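PDB 1VZV: assemblin from Human herpesvirus 3, which probably cleaves the viral assembly protein as a dimeric serine protease, a step by which the spherical procapsid matures to its icosahedral shape. Local coordinates for residues I36-H42 with F127-L132; V48-I52 with F63-C69; D15-I21 with G136-G140; T103-V109 with T141-Y145. One frame throughout, in Å; residues are numbered along the deposited sequence.

How the contacts relate
From the N terminus, contact 3 opens first, in the loop 15-21 after strand 3-8. Contact 1 opens next at 36-42, and contact 2 soon both opens and closes as the hairpin 48-52/63-69. Contact 4 then opens at 103-109. The returning chain closes contact 1 at 127-132, contact 3 at 136-140 and contact 4 at 141-145. Contact 3 thus encloses contact 1, which encloses contact 2, while contact 4 follows contact 2 and crosses contacts 1 and 3. Ile38 joins contacts 1 and 2 by probable backbone hydrogen bonds to Val48 and Gly49. Val109 packs on Val130, Leu132 and Phe63, bringing contacts 1, 2 and 4 together. Contact 3 joins two loops, one of which brings Arg137 close to Ser110.

Contact 1 (I36-H42 with F127-L132); sequences IPINIDH and FTHVAL
Strands 37-40 and 129-132 run parallel, their axes 4.7 Å apart at closest and inclined at 32°. Ile38 pairs with Val130, Asn39 with Ala131, Ile40 with Leu132. The hydrogen-bond ladder runs Val130 N to Pro37 O (3.0 Å), Asn39 N to Val130 O (3.1 Å), Leu132 N to Asn39 O (3.1 Å) and, weakly, Asp41 N to Leu132 O (3.3 Å). Asp41 and His42 then take left-handed backbone angles (phi 67° and 71°), turning the chain back over Ala131. This is the catalytic site of the herpesvirus protease: His42, His129 and Ser110 of adjoining strand 108-112 form its Ser-His-His triad. His42 ND1 lies 3.1 Å from His129 NE2, rings rim to rim, planes at 83°. Small Ala131 lets the His42 ring lie flat over it, CB 3.4 Å from the ring centroid (CH-pi). Asn39 (p) brings ND2 to 3.1 Å from His129 ND1. On the opposite face Ile38 CG1 meets Val130 CB (3.7 Å); before the strands, Ile36 CD1 lies 3.6 Å from Phe127 CD2, at the ring edge.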
loop_
_atom_site.group_PDB
_atom_site.type_symbol
_atom_site.label_atom_id
_atom_site.label_comp_id
_atom_site.label_asym_id
_atom_site.label_seq_id
_atom_site.Cartn_x
_atom_site.Cartn_y
_atom_site.Cartn_z
ATOM N N ILE A 36 1.621 7.598 -27.453
ATOM C CA ILE A 36 2.022 7.510 -26.057
ATOM C C ILE A 36 1.206 6.553 -25.228
ATOM O O ILE A 36 -0.021 6.642 -25.202
ATOM C CB ILE A 36 1.944 8.880 -25.420
ATOM C CG1 ILE A 36 2.833 9.837 -26.197
ATOM C CG2 ILE A 36 2.389 8.819 -23.988
ATOM C CD1 ILE A 36 2.876 11.212 -25.598
ATOM N N PRO A 37 1.882 5.641 -24.512
ATOM C CA PRO A 37 1.263 4.634 -23.657
ATOM C C PRO A 37 1.195 4.956 -22.164
ATOM O O PRO A 37 1.979 5.735 -21.626
ATOM C CB PRO A 37 2.126 3.414 -23.926
ATOM C CG PRO A 37 3.487 4.013 -23.969
ATOM C CD PRO A 37 3.294 5.300 -24.766
ATOM N N ILE A 38 0.267 4.280 -21.503
ATOM C CA ILE A 38 0.021 4.432 -20.085
ATOM C C ILE A 38 0.346 3.126 -19.365
ATOM O O ILE A 38 -0.268 2.094 -19.608
ATOM C CB ILE A 38 -1.468 4.846 -19.852
ATOM C CG1 ILE A 38 -1.606 6.354 -19.976
ATOM C CG2 ILE A 38 -2.005 4.371 -18.512
ATOM C CD1 ILE A 38 -2.973 6.853 -19.638
ATOM N N ASN A 39 1.363 3.143 -18.531
ATOM C CA ASN A 39 1.686 1.944 -17.792
ATOM C C ASN A 39 1.658 2.297 -16.316
ATOM O O ASN A 39 1.485 3.462 -15.962
ATOM C CB ASN A 39 3.023 1.320 -18.245
ATOM C CG ASN A 39 4.236 2.158 -17.897
ATOM O OD1 ASN A 39 4.244 2.886 -16.903
ATOM N ND2 ASN A 39 5.293 2.033 -18.705
ATOM N N ILE A 40 1.824 1.302 -15.462
ATOM C CA ILE A 40 1.787 1.490 -14.018
ATOM C C ILE A 40 3.201 1.395 -13.438
ATOM O O ILE A 40 3.924 0.493 -13.788
ATOM C CB ILE A 40 0.922 0.364 -13.392
ATOM C CG1 ILE A 40 -0.509 0.411 -13.921
ATOM C CG2 ILE A 40 1.006 0.389 -11.868
ATOM C CD1 ILE A 40 -1.311 -0.769 -13.507
ATOM N N ASP A 41 3.595 2.326 -12.576
ATOM C CA ASP A 41 4.915 2.302 -11.925
ATOM C C ASP A 41 6.069 2.530 -12.903
ATOM O O ASP A 41 7.241 2.340 -12.545
ATOM C CB ASP A 41 5.096 0.947 -11.180
ATOM C CG ASP A 41 6.418 0.852 -10.330
ATOM O OD1 ASP A 41 6.679 1.793 -9.542
ATOM O OD2 ASP A 41 7.160 -0.184 -10.412
ATOM N N HIS A 42 5.749 3.011 -14.105
ATOM C CA HIS A 42 6.748 3.234 -15.177
ATOM C C HIS A 42 7.246 1.901 -15.751
ATOM O O HIS A 42 8.219 1.866 -16.496
ATOM C CB HIS A 42 7.945 4.069 -14.726
ATOM C CG HIS A 42 7.623 5.496 -14.445
ATOM N ND1 HIS A 42 7.501 6.470 -15.407
ATOM C CD2 HIS A 42 7.436 6.131 -13.261
ATOM C CE1 HIS A 42 7.250 7.636 -14.789
ATOM N NE2 HIS A 42 7.201 7.486 -13.479
ATOM N N PHE A 127 6.953 12.106 -25.976
ATOM C CA PHE A 127 7.112 12.243 -24.518
ATOM C C PHE A 127 7.820 11.017 -23.992
ATOM O O PHE A 127 8.911 11.134 -23.442
ATOM C CB PHE A 127 5.765 12.446 -23.855
ATOM C CG PHE A 127 5.327 13.885 -23.816
ATOM C CD1 PHE A 127 6.226 14.891 -23.457
ATOM C CD2 PHE A 127 4.013 14.243 -24.122
ATOM C CE1 PHE A 127 5.817 16.235 -23.402
ATOM C CE2 PHE A 127 3.608 15.574 -24.068
ATOM C CZ PHE A 127 4.513 16.569 -23.706
ATOM N N THR A 128 7.203 9.855 -24.221
ATOM C CA THR A 128 7.664 8.504 -23.844
ATOM C C THR A 128 6.470 7.749 -23.258
ATOM O O THR A 128 5.770 7.040 -23.998
ATOM C CB THR A 128 8.918 8.472 -22.918
ATOM O OG1 THR A 128 10.075 8.814 -23.685
ATOM C CG2 THR A 128 9.156 7.097 -22.377
ATOM N N HIS A 129 6.183 7.949 -21.971
ATOM C CA HIS A 129 5.035 7.285 -21.371
ATOM C C HIS A 129 4.537 8.001 -20.116
ATOM O O HIS A 129 5.292 8.752 -19.489
ATOM C CB HIS A 129 5.351 5.826 -21.069
ATOM C CG HIS A 129 6.256 5.650 -19.901
ATOM N ND1 HIS A 129 5.861 5.115 -18.698
ATOM C CD2 HIS A 129 7.542 6.028 -19.730
ATOM C CE1 HIS A 129 6.879 5.193 -17.856
ATOM N NE2 HIS A 129 7.923 5.741 -18.438
ATOM N N VAL A 130 3.249 7.788 -19.818
ATOM C CA VAL A 130 2.513 8.345 -18.678
ATOM C C VAL A 130 2.381 7.232 -17.628
ATOM O O VAL A 130 1.827 6.176 -17.936
ATOM C CB VAL A 130 1.067 8.737 -19.126
ATOM C CG1 VAL A 130 0.174 8.987 -17.930
ATOM C CG2 VAL A 130 1.104 9.956 -20.065
ATOM N N ALA A 131 2.845 7.456 -16.397
ATOM C CA ALA A 131 2.763 6.442 -15.354
ATOM C C ALA A 131 1.630 6.725 -14.369
ATOM O O ALA A 131 1.284 7.869 -14.121
ATOM C CB ALA A 131 4.049 6.376 -14.633
ATOM N N LEU A 132 0.986 5.682 -13.874
ATOM C CA LEU A 132 -0.063 5.864 -12.884
ATOM C C LEU A 132 0.644 5.564 -11.551
ATOM O O LEU A 132 1.449 4.643 -11.485
ATOM C CB LEU A 132 -1.237 4.898 -13.135
ATOM C CG LEU A 132 -2.139 5.052 -14.377
ATOM C CD1 LEU A 132 -3.206 3.992 -14.322
ATOM C CD2 LEU A 132 -2.763 6.439 -14.476
#

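Contact 2 (V48-I52 with F63-C69); sequences VGEVI and FLGIVRC
Two neighbouring strands, 48-52 and 63-67, run antiparallel at 154° with their axes 4.2 Å apart at closest. Glu50 and Ile66 make the hydrogen-bonded pair, with a well-formed bond from Ile66 N to Glu50 O (3.1 Å) and its return from Glu50 N to Ile66 O, and Ile52 N bonds Leu64 O (3.0 Å). Val51 and Gly65 form a non-hydrogen-bonded pair whose CA atoms are only 3.8 Å apart; a CB on Gly65 would be tight against Val51 CA. Gly49, with CA 4.1 Å from Val67 CA, suits its place likewise, since a CB there would run into Val67 CA. On the face of Val51 and Val67, Val51 (t) presses CG2 to 3.3 Å from CD2 of Phe63 (chi1 90°). Val48 (m) brings CG2 to 4.1 Å from CG1 of Val67 (t) and CB to 3.9 Å from CB of Cys69. Cys69, also t, is the N-cap of helix 70-79. Elsewhere Ile52 (p, then t) sets CG2 3.7 Å from CG2 of Ile66 (t, t) and CD1 4.2 Å from Leu64 CG; helix 161-173 packs on Ile52 and Leu64 through Val171. Glu50 (p) hydrogen-bonds the Tyr174 hydroxyl through OE2. On the far side of the strand, Val48 and Gly49 both face Ile38 in a classic beta bulge, so strands 37-40, 47-56 and 61-67 make an antiparallel meander whose last two strands are this beta hairpin.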
loop_
_atom_site.group_PDB
_atom_site.type_symbol
_atom_site.label_atom_id
_atom_site.label_comp_id
_atom_site.label_asym_id
_atom_site.label_seq_id
_atom_site.Cartn_x
_atom_site.Cartn_y
_atom_site.Cartn_z
ATOM N N VAL A 48 -1.146 -0.575 -19.622
ATOM C CA VAL A 48 -2.564 -0.916 -19.482
ATOM C C VAL A 48 -3.538 -0.010 -20.233
ATOM O O VAL A 48 -4.747 -0.052 -19.971
ATOM C CB VAL A 48 -2.978 -0.872 -17.999
ATOM C CG1 VAL A 48 -2.307 -1.994 -17.227
ATOM C CG2 VAL A 48 -2.606 0.480 -17.406
ATOM N N GLY A 49 -3.027 0.803 -21.148
ATOM C CA GLY A 49 -3.885 1.701 -21.887
ATOM C C GLY A 49 -2.991 2.600 -22.695
ATOM O O GLY A 49 -1.790 2.316 -22.811
ATOM N N GLU A 50 -3.554 3.659 -23.275
ATOM C CA GLU A 50 -2.773 4.602 -24.074
ATOM C C GLU A 50 -3.420 5.986 -24.148
ATOM O O GLU A 50 -4.645 6.103 -24.325
ATOM C CB GLU A 50 -2.547 4.067 -25.499
ATOM C CG GLU A 50 -3.748 4.199 -26.465
ATOM C CD GLU A 50 -3.345 4.072 -27.939
ATOM O OE1 GLU A 50 -2.377 4.730 -28.364
ATOM O OE2 GLU A 50 -3.998 3.309 -28.672
ATOM N N VAL A 51 -2.599 7.023 -23.979
ATOM C CA VAL A 51 -3.049 8.419 -24.066
ATOM C C VAL A 51 -3.682 8.620 -25.457
ATOM O O VAL A 51 -2.997 8.482 -26.470
ATOM C CB VAL A 51 -1.830 9.407 -23.918
ATOM C CG1 VAL A 51 -2.107 10.746 -24.596
ATOM C CG2 VAL A 51 -1.520 9.646 -22.459
ATOM N N ILE A 52 -4.972 8.940 -25.512
ATOM C CA ILE A 52 -5.602 9.141 -26.807
ATOM C C ILE A 52 -5.493 10.569 -27.318
ATOM O O ILE A 52 -5.787 10.810 -28.477
ATOM C CB ILE A 52 -7.081 8.644 -26.857
ATOM C CG1 ILE A 52 -8.024 9.636 -26.208
ATOM C CG2 ILE A 52 -7.219 7.290 -26.168
ATOM C CD1 ILE A 52 -9.410 9.060 -25.982
ATOM N N PHE A 63 -4.307 15.988 -20.642
ATOM C CA PHE A 63 -4.459 14.777 -21.432
ATOM C C PHE A 63 -5.654 13.957 -21.108
ATOM O O PHE A 63 -6.238 14.076 -20.049
ATOM C CB PHE A 63 -3.232 13.872 -21.291
ATOM C CG PHE A 63 -3.315 12.852 -20.151
ATOM C CD1 PHE A 63 -3.297 13.251 -18.818
ATOM C CD2 PHE A 63 -3.348 11.496 -20.422
ATOM C CE1 PHE A 63 -3.305 12.322 -17.795
ATOM C CE2 PHE A 63 -3.358 10.573 -19.399
ATOM C CZ PHE A 63 -3.336 10.987 -18.089
ATOM N N LEU A 64 -5.943 13.038 -22.005
ATOM C CA LEU A 64 -7.054 12.121 -21.852
ATOM C C LEU A 64 -6.470 10.778 -22.290
ATOM O O LEU A 64 -5.629 10.718 -23.187
ATOM C CB LEU A 64 -8.225 12.565 -22.740
ATOM C CG LEU A 64 -9.534 11.771 -22.738
ATOM C CD1 LEU A 64 -10.061 11.595 -21.340
ATOM C CD2 LEU A 64 -10.546 12.513 -23.572
ATOM N N GLY A 65 -6.834 9.709 -21.621
ATOM C CA GLY A 65 -6.272 8.453 -22.028
ATOM C C GLY A 65 -7.268 7.362 -21.782
ATOM O O GLY A 65 -8.300 7.579 -21.132
ATOM N N ILE A 66 -6.991 6.200 -22.351
ATOM C CA ILE A 66 -7.866 5.072 -22.151
ATOM C C ILE A 66 -7.104 3.937 -21.435
ATOM O O ILE A 66 -5.918 3.684 -21.701
ATOM C CB ILE A 66 -8.545 4.630 -23.483
ATOM C CG1 ILE A 66 -9.681 3.655 -23.200
ATOM C CG2 ILE A 66 -7.555 4.002 -24.433
ATOM C CD1 ILE A 66 -10.607 3.493 -24.355
ATOM N N VAL A 67 -7.749 3.390 -20.407
ATOM C CA VAL A 67 -7.213 2.289 -19.623
ATOM C C VAL A 67 -8.259 1.178 -19.768
ATOM O O VAL A 67 -9.319 1.182 -19.142
ATOM C CB VAL A 67 -6.945 2.704 -18.127
ATOM C CG1 VAL A 67 -6.533 1.503 -17.276
ATOM C CG2 VAL A 67 -5.853 3.770 -18.076
ATOM N N ARG A 68 -7.994 0.305 -20.722
ATOM C CA ARG A 68 -8.856 -0.819 -21.017
ATOM C C ARG A 68 -7.980 -2.070 -20.882
ATOM O O ARG A 68 -7.323 -2.480 -21.837
ATOM C CB ARG A 68 -9.393 -0.674 -22.444
ATOM C CG ARG A 68 -10.353 -1.764 -22.905
ATOM C CD ARG A 68 -10.692 -1.553 -24.386
ATOM N NE ARG A 68 -11.620 -0.446 -24.597
ATOM C CZ ARG A 68 -12.900 -0.613 -24.941
ATOM N NH1 ARG A 68 -13.361 -1.839 -25.217
ATOM N NH2 ARG A 68 -13.706 0.452 -25.084
ATOM N N CYS A 69 -7.905 -2.605 -19.662
ATOM C CA CYS A 69 -7.117 -3.808 -19.351
ATOM C C CYS A 69 -7.995 -4.683 -18.459
ATOM O O CYS A 69 -8.257 -4.361 -17.308
ATOM C CB CYS A 69 -5.791 -3.442 -18.636
ATOM S SG CYS A 69 -4.900 -4.866 -17.897
#

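Contact 3 (D15-I21 with G136-G140); sequences DEGELNI and GRRVG
Arg138 stretches its side chain (m, t, t) along the loop 15-21, its CG 3.3 Å from Asp15 CB and its guanidinium beside Leu19 and Ile21. The two segments are irregular loops that come closest at Asp15 and Arg138, with CA atoms 4.6 Å apart. Ile21 CG1 lies over the guanidinium face, 3.5 Å from Arg138 NH1, and Leu19 CB is 3.5 Å from Arg138 NE. Asp15 (p) turns back on its own loop, where OD2 accepts a weak hydrogen bond from Ile21 N (3.3 Å), and forms a salt bridge with Arg138, OD2 to NE 3.5 Å. Leu19 (m, m) points toward segment 136-140 and sets CG over the Arg137 guanidinium face; Val139 CG2 packs 3.4 Å from Asp15 N. Arg137 further touches Ser110; this loop probably corresponds to the arginine-bearing oxyanion-hole loop of related herpesvirus proteases. Because Asp15 OD2 lies well out of the Arg138 guanidinium plane, charge attraction and apolar packing on flat guanidinium groups join the loops, without a directed N-H bond between those ions.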
loop_
_atom_site.group_PDB
_atom_site.type_symbol
_atom_site.label_atom_id
_atom_site.label_comp_id
_atom_site.label_asym_id
_atom_site.label_seq_id
_atom_site.Cartn_x
_atom_site.Cartn_y
_atom_site.Cartn_z
ATOM N N ASP A 15 5.511 22.910 -11.080
ATOM C CA ASP A 15 6.156 21.618 -10.812
ATOM C C ASP A 15 7.609 21.739 -10.329
ATOM O O ASP A 15 8.131 20.786 -9.749
ATOM C CB ASP A 15 6.090 20.713 -12.034
ATOM C CG ASP A 15 6.817 21.290 -13.240
ATOM O OD1 ASP A 15 7.286 22.458 -13.205
ATOM O OD2 ASP A 15 6.896 20.559 -14.256
ATOM N N GLU A 16 8.247 22.893 -10.596
ATOM C CA GLU A 16 9.633 23.216 -10.181
ATOM C C GLU A 16 10.725 22.825 -11.160
ATOM O O GLU A 16 10.448 22.267 -12.219
ATOM C CB GLU A 16 9.953 22.634 -8.790
ATOM N N GLY A 17 11.964 23.153 -10.796
ATOM C CA GLY A 17 13.125 22.846 -11.624
ATOM C C GLY A 17 13.217 21.438 -12.209
ATOM O O GLY A 17 12.534 20.515 -11.736
ATOM N N GLU A 18 14.100 21.277 -13.204
ATOM C CA GLU A 18 14.293 20.007 -13.920
ATOM C C GLU A 18 12.955 19.497 -14.461
ATOM O O GLU A 18 12.668 19.628 -15.654
ATOM C CB GLU A 18 14.938 18.942 -13.027
ATOM C CG GLU A 18 16.449 19.100 -12.835
ATOM C CD GLU A 18 16.828 19.637 -11.455
ATOM O OE1 GLU A 18 16.462 20.818 -11.144
ATOM O OE2 GLU A 18 17.505 18.873 -10.701
ATOM N N LEU A 19 12.138 18.958 -13.557
ATOM C CA LEU A 19 10.806 18.453 -13.855
ATOM C C LEU A 19 10.043 19.462 -14.688
ATOM O O LEU A 19 9.138 19.086 -15.437
ATOM C CB LEU A 19 10.016 18.276 -12.563
ATOM C CG LEU A 19 10.393 17.174 -11.579
ATOM C CD1 LEU A 19 10.278 15.846 -12.282
ATOM C CD2 LEU A 19 11.791 17.384 -11.008
ATOM N N ASN A 20 10.358 20.746 -14.490
ATOM C CA ASN A 20 9.690 21.835 -15.190
ATOM C C ASN A 20 9.445 21.637 -16.678
ATOM O O ASN A 20 10.352 21.298 -17.432
ATOM C CB ASN A 20 10.393 23.176 -14.942
ATOM C CG ASN A 20 9.457 24.210 -14.281
ATOM O OD1 ASN A 20 8.415 24.585 -14.849
ATOM N ND2 ASN A 20 9.815 24.660 -13.072
ATOM N N ILE A 21 8.187 21.808 -17.076
ATOM C CA ILE A 21 7.757 21.687 -18.468
ATOM C C ILE A 21 7.356 23.100 -18.940
ATOM O O ILE A 21 6.823 23.905 -18.162
ATOM C CB ILE A 21 6.587 20.675 -18.583
ATOM C CG1 ILE A 21 7.108 19.257 -18.314
ATOM C CG2 ILE A 21 5.955 20.749 -19.953
ATOM C CD1 ILE A 21 8.407 18.943 -19.060
ATOM N N GLY A 136 2.712 12.029 -7.779
ATOM C CA GLY A 136 3.826 12.283 -8.665
ATOM C C GLY A 136 4.746 13.390 -8.207
ATOM O O GLY A 136 4.448 14.159 -7.295
ATOM N N ARG A 137 5.882 13.467 -8.875
ATOM C CA ARG A 137 6.893 14.475 -8.603
ATOM C C ARG A 137 6.344 15.890 -8.879
ATOM O O ARG A 137 6.785 16.857 -8.238
ATOM C CB ARG A 137 8.074 14.242 -9.536
ATOM C CG ARG A 137 8.154 12.821 -10.104
ATOM C CD ARG A 137 9.120 11.973 -9.284
ATOM N NE ARG A 137 10.385 12.685 -9.133
ATOM C CZ ARG A 137 11.098 13.174 -10.148
ATOM N NH1 ARG A 137 10.725 12.966 -11.417
ATOM N NH2 ARG A 137 12.219 13.833 -9.886
ATOM N N ARG A 138 5.417 16.011 -9.846
ATOM C CA ARG A 138 4.828 17.301 -10.245
ATOM C C ARG A 138 3.633 17.806 -9.450
ATOM O O ARG A 138 2.894 17.027 -8.866
ATOM C CB ARG A 138 4.578 17.323 -11.748
ATOM C CG ARG A 138 5.905 17.427 -12.475
ATOM C CD ARG A 138 5.900 17.169 -13.984
ATOM N NE ARG A 138 7.296 17.106 -14.436
ATOM C CZ ARG A 138 7.715 16.680 -15.619
ATOM N NH1 ARG A 138 6.860 16.278 -16.556
ATOM N NH2 ARG A 138 9.017 16.675 -15.856
ATOM N N VAL A 139 3.396 19.110 -9.513
ATOM C CA VAL A 139 2.351 19.743 -8.708
ATOM C C VAL A 139 0.833 19.690 -8.979
ATOM O O VAL A 139 0.054 20.023 -8.079
ATOM C CB VAL A 139 2.751 21.211 -8.359
ATOM C CG1 VAL A 139 4.172 21.246 -7.811
ATOM C CG2 VAL A 139 2.608 22.113 -9.578
ATOM N N GLY A 140 0.383 19.362 -10.182
ATOM C CA GLY A 140 -1.061 19.303 -10.395
ATOM C C GLY A 140 -1.427 17.938 -10.959
ATOM O O GLY A 140 -2.521 17.761 -11.523
#

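Contact 4 (T103-V109 with T141-Y145); sequences TNYLPSV and TVVNY
Tyr145, Val109 and Val143 bury large areas here. Tyr145 (m) points toward segment 103-109, and Tyr145 OH donates to Leu106 O (2.7 Å), the carbonyl of the first residue to leave helix 96-105. A tyrosine suits this place, being long enough to reach that carbonyl while its ring stays buried; Tyr145 CD1 lies 3.4 Å from Thr103 OG1, which hydrogen-bonds Leu99 O one turn back in the helix. Val143 (m) turns inward to meet Val109, CG1 to CG2 at 3.6 Å, two beta-branched side chains that suit a closely packed, buried place. The backbones are bridged once, at Ser108 and Val142 (CA atoms 4.5 Å apart): Val143 N donates to Pro107 O (2.9 Å) and Val109 N to Thr141 O (3.1 Å). Strands 108-112 and 144-146 are the outermost of the sheet, so a link beside them is consistent with the closed beta-barrel of herpesvirus proteases. Leu132 of strand 129-133 packs on Val109 and Tyr145, helix 205-216 covers Val142, and Tyr105, ending helix 96-105, packs against Leu193 of the second subunit.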
loop_
_atom_site.group_PDB
_atom_site.type_symbol
_atom_site.label_atom_id
_atom_site.label_comp_id
_atom_site.label_asym_id
_atom_site.label_seq_id
_atom_site.Cartn_x
_atom_site.Cartn_y
_atom_site.Cartn_z
ATOM N N THR A 103 -9.171 4.474 -8.721
ATOM C CA THR A 103 -9.004 5.890 -8.452
ATOM C C THR A 103 -8.309 6.073 -7.128
ATOM O O THR A 103 -7.392 6.856 -7.049
ATOM C CB THR A 103 -10.328 6.691 -8.468
ATOM O OG1 THR A 103 -10.890 6.663 -9.774
ATOM C CG2 THR A 103 -10.079 8.127 -8.156
ATOM N N ASN A 104 -8.678 5.311 -6.108
ATOM C CA ASN A 104 -8.035 5.490 -4.813
ATOM C C ASN A 104 -6.642 4.869 -4.657
ATOM O O ASN A 104 -5.820 5.369 -3.881
ATOM C CB ASN A 104 -8.961 5.049 -3.683
ATOM C CG ASN A 104 -10.045 6.067 -3.382
ATOM O OD1 ASN A 104 -9.898 6.915 -2.507
ATOM N ND2 ASN A 104 -11.146 5.971 -4.091
ATOM N N TYR A 105 -6.368 3.794 -5.394
ATOM C CA TYR A 105 -5.056 3.130 -5.341
ATOM C C TYR A 105 -4.007 3.889 -6.162
ATOM O O TYR A 105 -2.916 4.136 -5.678
ATOM C CB TYR A 105 -5.149 1.685 -5.861
ATOM C CG TYR A 105 -4.028 0.781 -5.377
ATOM C CD1 TYR A 105 -2.815 0.706 -6.050
ATOM C CD2 TYR A 105 -4.156 0.074 -4.187
ATOM C CE1 TYR A 105 -1.764 -0.037 -5.539
ATOM C CE2 TYR A 105 -3.116 -0.661 -3.676
ATOM C CZ TYR A 105 -1.924 -0.706 -4.349
ATOM O OH TYR A 105 -0.893 -1.392 -3.780
ATOM N N LEU A 106 -4.361 4.263 -7.393
ATOM C CA LEU A 106 -3.481 4.975 -8.313
ATOM C C LEU A 106 -3.967 6.394 -8.662
ATOM O O LEU A 106 -4.226 6.692 -9.821
ATOM C CB LEU A 106 -3.398 4.176 -9.599
ATOM C CG LEU A 106 -2.805 2.781 -9.532
ATOM C CD1 LEU A 106 -2.897 2.121 -10.899
ATOM C CD2 LEU A 106 -1.367 2.889 -9.078
ATOM N N PRO A 107 -3.995 7.311 -7.687
ATOM C CA PRO A 107 -4.462 8.660 -7.972
ATOM C C PRO A 107 -3.670 9.616 -8.823
ATOM O O PRO A 107 -4.240 10.582 -9.299
ATOM C CB PRO A 107 -4.726 9.233 -6.583
ATOM C CG PRO A 107 -3.784 8.550 -5.735
ATOM C CD PRO A 107 -3.811 7.133 -6.238
ATOM N N SER A 108 -2.376 9.421 -9.001
ATOM C CA SER A 108 -1.625 10.364 -9.823
ATOM C C SER A 108 -1.027 9.810 -11.129
ATOM O O SER A 108 -0.990 8.601 -11.363
ATOM C CB SER A 108 -0.564 11.080 -8.981
ATOM O OG SER A 108 -1.133 11.757 -7.863
ATOM N N VAL A 109 -0.549 10.715 -11.976
ATOM C CA VAL A 109 0.023 10.382 -13.279
ATOM C C VAL A 109 1.387 11.008 -13.393
ATOM O O VAL A 109 1.528 12.185 -13.097
ATOM C CB VAL A 109 -0.859 10.951 -14.393
ATOM C CG1 VAL A 109 -0.015 11.537 -15.553
ATOM C CG2 VAL A 109 -1.855 9.866 -14.860
ATOM N N THR A 141 -0.511 16.976 -10.753
ATOM C CA THR A 141 -0.611 15.617 -11.280
ATOM C C THR A 141 -1.651 14.680 -10.709
ATOM O O THR A 141 -1.504 13.472 -10.829
ATOM C CB THR A 141 0.764 14.873 -11.282
ATOM O OG1 THR A 141 1.324 14.837 -9.960
ATOM C CG2 THR A 141 1.745 15.511 -12.232
ATOM N N VAL A 142 -2.678 15.195 -10.046
ATOM C CA VAL A 142 -3.724 14.307 -9.553
ATOM C C VAL A 142 -4.646 14.058 -10.764
ATOM O O VAL A 142 -4.767 14.919 -11.646
ATOM C CB VAL A 142 -4.451 14.923 -8.365
ATOM C CG1 VAL A 142 -5.925 14.732 -8.485
ATOM C CG2 VAL A 142 -3.959 14.284 -7.099
ATOM N N VAL A 143 -5.231 12.873 -10.871
ATOM C CA VAL A 143 -6.082 12.611 -12.016
ATOM C C VAL A 143 -7.493 12.168 -11.696
ATOM O O VAL A 143 -7.799 11.822 -10.566
ATOM C CB VAL A 143 -5.442 11.614 -12.988
ATOM C CG1 VAL A 143 -4.295 12.254 -13.677
ATOM C CG2 VAL A 143 -5.013 10.381 -12.276
ATOM N N ASN A 144 -8.361 12.249 -12.697
ATOM C CA ASN A 144 -9.735 11.835 -12.570
ATOM C C ASN A 144 -9.937 10.708 -13.572
ATOM O O ASN A 144 -9.340 10.707 -14.648
ATOM C CB ASN A 144 -10.676 13.003 -12.848
ATOM C CG ASN A 144 -12.114 12.713 -12.445
ATOM O OD1 ASN A 144 -12.399 12.385 -11.298
ATOM N ND2 ASN A 144 -13.031 12.847 -13.391
ATOM N N TYR A 145 -10.697 9.704 -13.145
ATOM C CA TYR A 145 -11.041 8.511 -13.925
ATOM C C TYR A 145 -12.568 8.427 -13.962
ATOM O O TYR A 145 -13.221 8.778 -12.973
ATOM C CB TYR A 145 -10.606 7.237 -13.194
ATOM C CG TYR A 145 -9.142 6.988 -12.976
ATOM C CD1 TYR A 145 -8.436 7.653 -11.981
ATOM C CD2 TYR A 145 -8.486 6.012 -13.711
ATOM C CE1 TYR A 145 -7.103 7.351 -11.720
ATOM C CE2 TYR A 145 -7.161 5.696 -13.465
ATOM C CZ TYR A 145 -6.460 6.366 -12.469
ATOM O OH TYR A 145 -5.123 6.057 -12.259
#